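Local coordinates for dihydropteroate synthase (Burkholderia cenocepacia, PDB 2Y5S), which probably catalyses the condensation of para-aminobenzoate with 6-hydroxymethyl-7,8-dihydropterin diphosphate to give 7,8-dihydropteroate, a precursor of folate, at residues L62-G67 and S101-K106. Residues are numbered along the deposited sequence; the frame is centred on the assembly and turned at random.
Sequences LLDIGG and SIDTYK. With 78H (7,8-dihydropteroate), chain P.
Ser101 OG donates a short hydrogen bond of 2.6 Å to Asp64 OD1, across two neighbouring parallel strands of the TIM barrel joined through helix 79-93 in a right-handed beta-alpha-beta crossover. Asp64 CG stands anti to its backbone N (chi1 -165°), which brings the carboxylate over toward the neighbouring strand; the hydroxyl meets it from above its plane, 37° out of it. Serine suits this buried place, being small and able to donate. The other oxygen, Asp64 OD2, forms a salt bridge with Arg270 and a hydrogen bond with Asn122; Asp103 OD2 lies 4.2 Å from it. Asp103 belongs to the 7,8-dihydropteroate pocket: N8 of the pterin shares its N-H weakly between Asp103 OD1 and OD2, each 3.4 Å away, while Thr70 gives OD2 a firmer partner.

Beneath these acids runs the parallel ladder. Ser101 N donates to Leu63 O, Ile65 N to Ser101 O (2.8 Å, nearly straight at 179°), and Asp103 N to Ile65 O. Ile65 and Ile102 turn to the face opposite Asp64 and Ser101, where branched, apolar side chains suit a strand covered by a helix: they lie side by side, pointing the same way under Val90 of helix 79-93, their CD1 methyls 4.2 Å apart. At the C-terminal ends of the two strands, one water bridges the backbones, accepting from Gly67 N at 2.8 Å and lying 2.7 Å from Asp103 O.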
ATOM      1  N   LEU B  62      12.167 -11.401  10.582  1.00 19.64           N
ATOM      2  CA  LEU B  62      13.285 -12.244  10.157  1.00 19.63           C
ATOM      3  C   LEU B  62      14.336 -11.347   9.533  1.00 20.61           C
ATOM      4  O   LEU B  62      14.011 -10.244   9.070  1.00 19.07           O
ATOM      5  CB  LEU B  62      12.872 -13.289   9.109  1.00 19.06           C
ATOM      6  CG  LEU B  62      11.679 -14.232   9.307  1.00 17.54           C
ATOM      7  CD1 LEU B  62      10.411 -13.531   8.803  1.00 17.14           C
ATOM      8  CD2 LEU B  62      11.915 -15.553   8.549  1.00 17.59           C
ATOM      9  N   LEU B  63      15.585 -11.839   9.510  1.00 20.49           N
ATOM     10  CA  LEU B  63      16.672 -11.160   8.819  1.00 21.95           C
ATOM     11  C   LEU B  63      17.246 -12.070   7.749  1.00 21.86           C
ATOM     12  O   LEU B  63      17.504 -13.242   8.015  1.00 21.45           O
ATOM     13  CB  LEU B  63      17.783 -10.764   9.797  1.00 23.25           C
ATOM     14  CG  LEU B  63      17.354  -9.792  10.890  1.00 24.43           C
ATOM     15  CD1 LEU B  63      18.469  -9.660  11.949  1.00 27.63           C
ATOM     16  CD2 LEU B  63      16.976  -8.449  10.262  1.00 26.16           C
ATOM     17  N   ASP B  64      17.457 -11.524   6.552  1.00 22.41           N
ATOM     18  CA  ASP B  64      18.012 -12.295   5.443  1.00 23.47           C
ATOM     19  C   ASP B  64      19.440 -11.815   5.211  1.00 25.60           C
ATOM     20  O   ASP B  64      19.674 -10.654   4.859  1.00 26.34           O
ATOM     21  CB  ASP B  64      17.147 -12.155   4.177  1.00 22.87           C
ATOM     22  CG  ASP B  64      17.460 -13.226   3.098  1.00 24.67           C
ATOM     23  OD1 ASP B  64      17.737 -14.397   3.435  1.00 25.85           O
ATOM     24  OD2 ASP B  64      17.417 -12.899   1.894  1.00 26.25           O
ATOM     25  N   ILE B  65      20.384 -12.707   5.482  1.00 27.20           N
ATOM     26  CA  ILE B  65      21.801 -12.414   5.405  1.00 29.81           C
ATOM     27  C   ILE B  65      22.309 -12.926   4.065  1.00 31.80           C
ATOM     28  O   ILE B  65      22.176 -14.107   3.767  1.00 30.23           O
ATOM     29  CB  ILE B  65      22.600 -13.149   6.512  1.00 30.49           C
ATOM     30  CG1 ILE B  65      22.135 -12.752   7.919  1.00 30.23           C
ATOM     31  CG2 ILE B  65      24.091 -12.867   6.352  1.00 32.17           C
ATOM     32  CD1 ILE B  65      22.637 -13.712   9.001  1.00 29.37           C
ATOM     33  N   GLY B  66      22.886 -12.041   3.262  1.00 35.54           N
ATOM     34  CA  GLY B  66      23.452 -12.435   1.980  1.00 38.80           C
ATOM     35  C   GLY B  66      24.825 -11.836   1.793  1.00 43.27           C
ATOM     36  O   GLY B  66      24.976 -10.618   1.881  1.00 44.49           O
ATOM     37  N   GLY B  67      25.819 -12.694   1.535  1.00 46.86           N
ATOM     38  CA  GLY B  67      27.197 -12.267   1.280  1.00 51.32           C
ATOM     39  C   GLY B  67      27.512 -12.049  -0.193  1.00 54.94           C
ATOM     40  O   GLY B  67      28.647 -11.737  -0.549  1.00 57.91           O
ATOM     41  N   SER B 101      17.769 -15.965   8.136  1.00 21.27           N
ATOM     42  CA  SER B 101      17.676 -16.563   6.824  1.00 21.04           C
ATOM     43  C   SER B 101      18.989 -16.307   6.090  1.00 21.67           C
ATOM     44  O   SER B 101      19.599 -15.236   6.249  1.00 22.59           O
ATOM     45  CB  SER B 101      16.508 -15.966   6.046  1.00 20.02           C
ATOM     46  OG  SER B 101      16.575 -16.308   4.682  1.00 20.83           O
ATOM     47  N   ILE B 102      19.419 -17.284   5.293  1.00 21.09           N
ATOM     48  CA  ILE B 102      20.654 -17.163   4.539  1.00 21.83           C
ATOM     49  C   ILE B 102      20.347 -17.152   3.040  1.00 21.19           C
ATOM     50  O   ILE B 102      19.812 -18.119   2.519  1.00 20.55           O
ATOM     51  CB  ILE B 102      21.620 -18.325   4.818  1.00 22.42           C
ATOM     52  CG1 ILE B 102      21.794 -18.549   6.322  1.00 24.24           C
ATOM     53  CG2 ILE B 102      22.941 -18.050   4.144  1.00 22.91           C
ATOM     54  CD1 ILE B 102      22.505 -17.398   7.043  1.00 24.57           C
ATOM     55  N   ASP B 103      20.697 -16.051   2.378  1.00 21.17           N
ATOM     56  CA  ASP B 103      20.484 -15.877   0.940  1.00 21.49           C
ATOM     57  C   ASP B 103      21.686 -16.452   0.199  1.00 21.50           C
ATOM     58  O   ASP B 103      22.690 -15.757  -0.059  1.00 21.61           O
ATOM     59  CB  ASP B 103      20.276 -14.394   0.618  1.00 21.95           C
ATOM     60  CG  ASP B 103      20.047 -14.111  -0.884  1.00 25.01           C
ATOM     61  OD1 ASP B 103      19.709 -15.018  -1.678  1.00 25.95           O
ATOM     62  OD2 ASP B 103      20.173 -12.931  -1.251  1.00 29.68           O
ATOM     63  N   THR B 104      21.599 -17.744  -0.094  1.00 20.89           N
ATOM     64  CA  THR B 104      22.657 -18.436  -0.806  1.00 21.24           C
ATOM     65  C   THR B 104      22.147 -19.634  -1.585  1.00 21.14           C
ATOM     66  O   THR B 104      21.192 -20.296  -1.185  1.00 19.76           O
ATOM     67  CB  THR B 104      23.753 -18.959   0.139  1.00 22.46           C
ATOM     68  OG1 THR B 104      24.864 -19.417  -0.648  1.00 21.43           O
ATOM     69  CG2 THR B 104      23.208 -20.090   1.019  1.00 21.57           C
ATOM     70  N   TYR B 105      22.823 -19.891  -2.702  1.00 21.95           N
ATOM     71  CA  TYR B 105      22.608 -21.084  -3.514  1.00 22.08           C
ATOM     72  C   TYR B 105      23.808 -22.041  -3.472  1.00 23.22           C
ATOM     73  O   TYR B 105      23.772 -23.095  -4.116  1.00 23.89           O
ATOM     74  CB  TYR B 105      22.327 -20.682  -4.961  1.00 22.12           C
ATOM     75  CG  TYR B 105      23.415 -19.853  -5.609  1.00 24.72           C
ATOM     76  CD1 TYR B 105      24.501 -20.457  -6.235  1.00 27.78           C
ATOM     77  CD2 TYR B 105      23.353 -18.470  -5.599  1.00 26.38           C
ATOM     78  CE1 TYR B 105      25.492 -19.706  -6.831  1.00 30.67           C
ATOM     79  CE2 TYR B 105      24.350 -17.706  -6.191  1.00 29.73           C
ATOM     80  CZ  TYR B 105      25.411 -18.338  -6.803  1.00 31.44           C
ATOM     81  OH  TYR B 105      26.402 -17.603  -7.394  1.00 36.48           O
ATOM     82  N   LYS B 106      24.855 -21.686  -2.725  1.00 23.86           N
ATOM     83  CA  LYS B 106      26.055 -22.510  -2.640  1.00 24.99           C
ATOM     84  C   LYS B 106      25.921 -23.527  -1.523  1.00 24.64           C
ATOM     85  O   LYS B 106      25.828 -23.149  -0.359  1.00 24.48           O
ATOM     86  CB  LYS B 106      27.286 -21.636  -2.409  1.00 26.26           C
ATOM     87  CG  LYS B 106      27.561 -20.667  -3.533  1.00 29.00           C
ATOM     88  CD  LYS B 106      28.995 -20.171  -3.482  1.00 33.41           C
ATOM     89  CE  LYS B 106      29.285 -19.130  -4.564  1.00 36.07           C
ATOM     90  NZ  LYS B 106      28.324 -18.013  -4.500  1.00 36.25           N
TER
HETATM   91  O4  78H P1293      12.844 -12.246  -4.595  1.00 34.32           O
HETATM   92  C4  78H P1293      13.654 -12.888  -3.924  1.00 33.75           C
HETATM   93  C5  78H P1293      15.026 -12.559  -3.897  1.00 33.81           C
HETATM   94  N3  78H P1293      13.213 -13.993  -3.179  1.00 33.09           N
HETATM   95  C9  78H P1293      15.882 -13.369  -3.114  1.00 32.47           C
HETATM   96  N5  78H P1293      15.501 -11.473  -4.557  1.00 30.96           N
HETATM   97  C2  78H P1293      14.140 -14.781  -2.430  1.00 32.73           C
HETATM   98  N8  78H P1293      17.241 -13.093  -3.041  1.00 31.24           N
HETATM   99  N1  78H P1293      15.435 -14.431  -2.414  1.00 31.27           N
HETATM  100  C6  78H P1293      16.818 -11.187  -4.558  1.00 33.66           C
HETATM  101  N2  78H P1293      13.727 -15.863  -1.751  1.00 27.86           N
HETATM  102  C7  78H P1293      17.869 -12.101  -3.921  1.00 31.82           C
HETATM  103  C10 78H P1293      17.326  -9.943  -5.231  1.00 34.51           C
HETATM  104  N11 78H P1293      17.521 -10.183  -6.665  1.00 36.12           N
HETATM  105  C15 78H P1293      17.011  -9.319  -7.532  1.00 35.01           C
HETATM  106  C16 78H P1293      16.244  -9.758  -8.607  1.00 33.81           C
HETATM  107  C17 78H P1293      17.238  -7.958  -7.326  1.00 34.81           C
HETATM  108  C18 78H P1293      15.716  -8.836  -9.493  1.00 33.62           C
HETATM  109  C19 78H P1293      16.707  -7.032  -8.215  1.00 34.77           C
HETATM  110  C20 78H P1293      15.952  -7.473  -9.300  1.00 34.01           C
HETATM  111  C21 78H P1293      15.338  -6.452 -10.263  1.00 32.75           C
HETATM  112  O22 78H P1293      14.457  -6.878 -11.013  1.00 32.52           O
HETATM  113  O23 78H P1293      15.645  -5.244 -10.160  1.00 34.41           O
HETATM  114  O   HOH W   1      25.214 -15.319   0.860  1.00 24.07           O